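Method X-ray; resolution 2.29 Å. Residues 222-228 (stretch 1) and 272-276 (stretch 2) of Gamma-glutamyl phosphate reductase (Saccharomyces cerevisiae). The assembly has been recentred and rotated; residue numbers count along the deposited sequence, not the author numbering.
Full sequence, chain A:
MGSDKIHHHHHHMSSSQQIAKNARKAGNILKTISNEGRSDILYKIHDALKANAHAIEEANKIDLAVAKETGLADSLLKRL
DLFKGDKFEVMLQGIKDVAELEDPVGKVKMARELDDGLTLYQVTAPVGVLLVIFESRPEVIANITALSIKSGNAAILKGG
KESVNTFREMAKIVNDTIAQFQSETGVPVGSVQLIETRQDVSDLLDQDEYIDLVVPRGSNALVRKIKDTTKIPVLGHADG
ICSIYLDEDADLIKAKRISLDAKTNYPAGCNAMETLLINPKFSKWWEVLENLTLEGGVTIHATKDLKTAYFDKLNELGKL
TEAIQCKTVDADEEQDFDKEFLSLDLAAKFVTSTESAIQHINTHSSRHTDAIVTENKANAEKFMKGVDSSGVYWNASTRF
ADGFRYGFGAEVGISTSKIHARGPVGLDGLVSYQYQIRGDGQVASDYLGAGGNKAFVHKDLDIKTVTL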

ATOM      1  N   LEU A 222      -2.482   9.981  18.699  1.00 67.07           N
ATOM      2  CA  LEU A 222      -2.889  10.324  17.334  1.00 65.04           C
ATOM      3  C   LEU A 222      -2.098   9.518  16.298  1.00 64.12           C
ATOM      4  O   LEU A 222      -2.686   8.968  15.364  1.00 65.41           O
ATOM      5  CB  LEU A 222      -2.730  11.831  17.072  1.00 64.69           C
ATOM      6  CG  LEU A 222      -3.010  12.292  15.628  1.00 67.71           C
ATOM      7  CD1 LEU A 222      -4.530  12.302  15.313  1.00 61.12           C
ATOM      8  CD2 LEU A 222      -2.356  13.638  15.307  1.00 62.63           C
ATOM      9  N   VAL A 223      -0.776   9.463  16.474  1.00 61.68           N
ATOM     10  CA  VAL A 223       0.116   8.660  15.637  1.00 61.67           C
ATOM     11  C   VAL A 223      -0.297   7.183  15.617  1.00 61.21           C
ATOM     12  O   VAL A 223      -0.432   6.602  14.547  1.00 61.47           O
ATOM     13  CB  VAL A 223       1.592   8.772  16.081  1.00 59.33           C
ATOM     14  CG1 VAL A 223       2.490   8.020  15.106  1.00 66.33           C
ATOM     15  CG2 VAL A 223       2.012  10.205  16.137  1.00 61.44           C
ATOM     16  N   ARG A 224      -0.503   6.599  16.797  1.00 61.22           N
ATOM     17  CA  ARG A 224      -0.967   5.213  16.944  1.00 61.05           C
ATOM     18  C   ARG A 224      -2.267   4.945  16.224  1.00 60.03           C
ATOM     19  O   ARG A 224      -2.425   3.917  15.583  1.00 61.63           O
ATOM     20  CB  ARG A 224      -1.156   4.862  18.415  1.00 61.46           C
ATOM     21  CG  ARG A 224       0.114   4.530  19.120  1.00 58.06           C
ATOM     22  CD  ARG A 224      -0.115   4.396  20.615  1.00 60.28           C
ATOM     23  NE  ARG A 224       1.153   4.073  21.256  1.00 60.93           N
ATOM     24  CZ  ARG A 224       1.533   2.851  21.605  1.00 57.48           C
ATOM     25  NH1 ARG A 224       0.728   1.807  21.415  1.00 57.97           N
ATOM     26  NH2 ARG A 224       2.725   2.684  22.158  1.00 68.49           N
ATOM     27  N   LYS A 225      -3.201   5.874  16.347  1.00 61.16           N
ATOM     28  CA  LYS A 225      -4.493   5.756  15.679  1.00 60.88           C
ATOM     29  C   LYS A 225      -4.312   5.777  14.162  1.00 59.62           C
ATOM     30  O   LYS A 225      -4.869   4.928  13.466  1.00 59.42           O
ATOM     31  CB  LYS A 225      -5.450   6.862  16.145  1.00 59.62           C
ATOM     32  CG  LYS A 225      -6.921   6.570  15.874  1.00 64.66           C
ATOM     33  N   ILE A 226      -3.540   6.750  13.667  1.00 58.84           N
ATOM     34  CA  ILE A 226      -3.235   6.878  12.242  1.00 57.39           C
ATOM     35  C   ILE A 226      -2.539   5.623  11.724  1.00 59.44           C
ATOM     36  O   ILE A 226      -2.950   5.066  10.722  1.00 59.79           O
ATOM     37  CB  ILE A 226      -2.372   8.151  11.935  1.00 57.82           C
ATOM     38  CG1 ILE A 226      -3.208   9.428  12.082  1.00 54.97           C
ATOM     39  CG2 ILE A 226      -1.743   8.090  10.514  1.00 49.34           C
ATOM     40  CD1 ILE A 226      -2.369  10.688  12.339  1.00 56.58           C
ATOM     41  N   LYS A 227      -1.488   5.177  12.402  1.00 61.97           N
ATOM     42  CA  LYS A 227      -0.791   3.961  12.001  1.00 65.48           C
ATOM     43  C   LYS A 227      -1.708   2.751  11.836  1.00 68.57           C
ATOM     44  O   LYS A 227      -1.557   1.993  10.889  1.00 70.45           O
ATOM     45  CB  LYS A 227       0.357   3.651  12.966  1.00 65.80           C
ATOM     46  CG  LYS A 227       1.723   3.809  12.344  1.00 70.02           C
ATOM     47  CD  LYS A 227       1.931   2.655  11.367  1.00 76.11           C
ATOM     48  CE  LYS A 227       3.113   2.836  10.471  1.00 72.03           C
ATOM     49  NZ  LYS A 227       2.956   1.870   9.356  1.00 77.05           N
ATOM     50  N   ASP A 228      -2.681   2.588  12.729  1.00 70.05           N
ATOM     51  CA  ASP A 228      -3.585   1.440  12.659  1.00 71.76           C
ATOM     52  C   ASP A 228      -4.728   1.564  11.645  1.00 72.39           C
ATOM     53  O   ASP A 228      -5.434   0.587  11.373  1.00 73.36           O
ATOM     54  CB  ASP A 228      -4.135   1.090  14.047  1.00 72.68           C
ATOM     55  CG  ASP A 228      -3.227   0.139  14.817  1.00 74.87           C
ATOM     56  OD1 ASP A 228      -2.145  -0.231  14.304  1.00 73.53           O
ATOM     57  OD2 ASP A 228      -3.602  -0.243  15.941  1.00 79.55           O
ATOM     58  N   ALA A 272      10.188   4.421  18.750  1.00100.58           N
ATOM     59  CA  ALA A 272       9.378   3.239  18.453  1.00 96.31           C
ATOM     60  C   ALA A 272       8.099   3.241  19.284  1.00 92.55           C
ATOM     61  O   ALA A 272       8.067   3.829  20.368  1.00 92.95           O
ATOM     62  CB  ALA A 272      10.185   1.957  18.700  1.00 96.45           C
HETATM   63  N   MSE A 273       7.052   2.596  18.765  1.00 87.29           N
HETATM   64  CA  MSE A 273       5.761   2.501  19.451  1.00 84.05           C
HETATM   65  C   MSE A 273       5.536   1.104  20.004  1.00 77.01           C
HETATM   66  O   MSE A 273       5.425   0.136  19.248  1.00 76.95           O
HETATM   67  CB  MSE A 273       4.619   2.844  18.504  1.00 83.47           C
HETATM   68  CG  MSE A 273       4.555   4.290  18.066  1.00 85.79           C
HETATM   69 SE   MSE A 273       3.197   4.452  16.675  1.00 94.61          SE
HETATM   70  CE  MSE A 273       4.118   3.545  15.164  1.00 85.44           C
ATOM     71  N   GLU A 274       5.457   1.009  21.323  1.00 69.59           N
ATOM     72  CA  GLU A 274       5.415  -0.279  21.998  1.00 65.36           C
ATOM     73  C   GLU A 274       4.188  -0.397  22.888  1.00 59.93           C
ATOM     74  O   GLU A 274       3.794   0.561  23.538  1.00 58.09           O
ATOM     75  CB  GLU A 274       6.664  -0.475  22.859  1.00 67.60           C
ATOM     76  CG  GLU A 274       7.990  -0.240  22.144  1.00 78.90           C
ATOM     77  CD  GLU A 274       8.653  -1.515  21.644  1.00 92.81           C
ATOM     78  OE1 GLU A 274       8.244  -2.626  22.066  1.00 96.44           O
ATOM     79  OE2 GLU A 274       9.600  -1.393  20.828  1.00 98.29           O
ATOM     80  N   THR A 275       3.591  -1.580  22.896  1.00 56.07           N
ATOM     81  CA  THR A 275       2.549  -1.918  23.849  1.00 51.93           C
ATOM     82  C   THR A 275       3.000  -3.104  24.693  1.00 50.41           C
ATOM     83  O   THR A 275       3.605  -4.052  24.190  1.00 48.55           O
ATOM     84  CB  THR A 275       1.195  -2.202  23.159  1.00 51.47           C
ATOM     85  OG1 THR A 275       0.841  -1.079  22.344  1.00 52.74           O
ATOM     86  CG2 THR A 275       0.085  -2.408  24.189  1.00 51.17           C
ATOM     87  N   LEU A 276       2.737  -3.000  25.991  1.00 49.43           N
ATOM     88  CA  LEU A 276       2.919  -4.085  26.927  1.00 47.82           C
ATOM     89  C   LEU A 276       1.565  -4.705  27.187  1.00 45.38           C
ATOM     90  O   LEU A 276       0.675  -4.051  27.711  1.00 46.02           O
ATOM     91  CB  LEU A 276       3.469  -3.538  28.242  1.00 48.62           C
ATOM     92  CG  LEU A 276       4.465  -4.389  29.017  1.00 48.60           C
ATOM     93  CD1 LEU A 276       5.636  -4.765  28.144  1.00 50.02           C
ATOM     94  CD2 LEU A 276       4.948  -3.570  30.168  1.00 52.46           C
TER

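This is a small contact, burying 260 Å² in total, between a helical segment and a segment that runs into a strand. Two residues carry most of it, Arg 224 on the helix and Met 273, a selenomethionine, on the other side. CA of Arg 224 and CA of Met 273 lie 7.7 Å apart.

The polar part belongs to Arg 224. Its CA-to-CB bond points sideways, but the extended side chain, with chi2 and chi3 both t, brings the guanidinium to the strand. There it makes two hydrogen bonds. NH1 of Arg 224 donates to OG1 of Thr 275 at 3.0 Å, with an N-H...O angle of 157°. NH2 of Arg 224 donates to the backbone O of Glu 274 at 2.7 Å, with an angle of 154°. Both acceptors lie near the guanidinium plane, where the N-H bonds point. NE is satisfied elsewhere in the structure, so all three guanidinium nitrogens have a partner. NH2 of Arg 224 also lies 3.3 Å from N of Glu 274, but both are donors, and this is no hydrogen bond. Glu 274 accepts through its main-chain O, and its CA-to-CB bond points away from the helix.

The apolar part centres on Met 273, whose CA-to-CB bond points toward the helix. CB of Met 273 sits over one face of the guanidinium, and the two acceptors lie at its edge. SE of Met 273 lies 3.9 Å from CG of Arg 224 and 4.0 Å from CG1 of Val 223. CE of Met 273 reaches 3.7 Å from CG of Lys 227. That contact uses the aliphatic part of the lysine, whose end leads away.

Within the first stretch, N of Lys 227 donates to O of Val 223 at 2.8 Å. N of Asp 228 donates to O of Arg 224 at 3.2 Å, so these main-chain groups are satisfied locally.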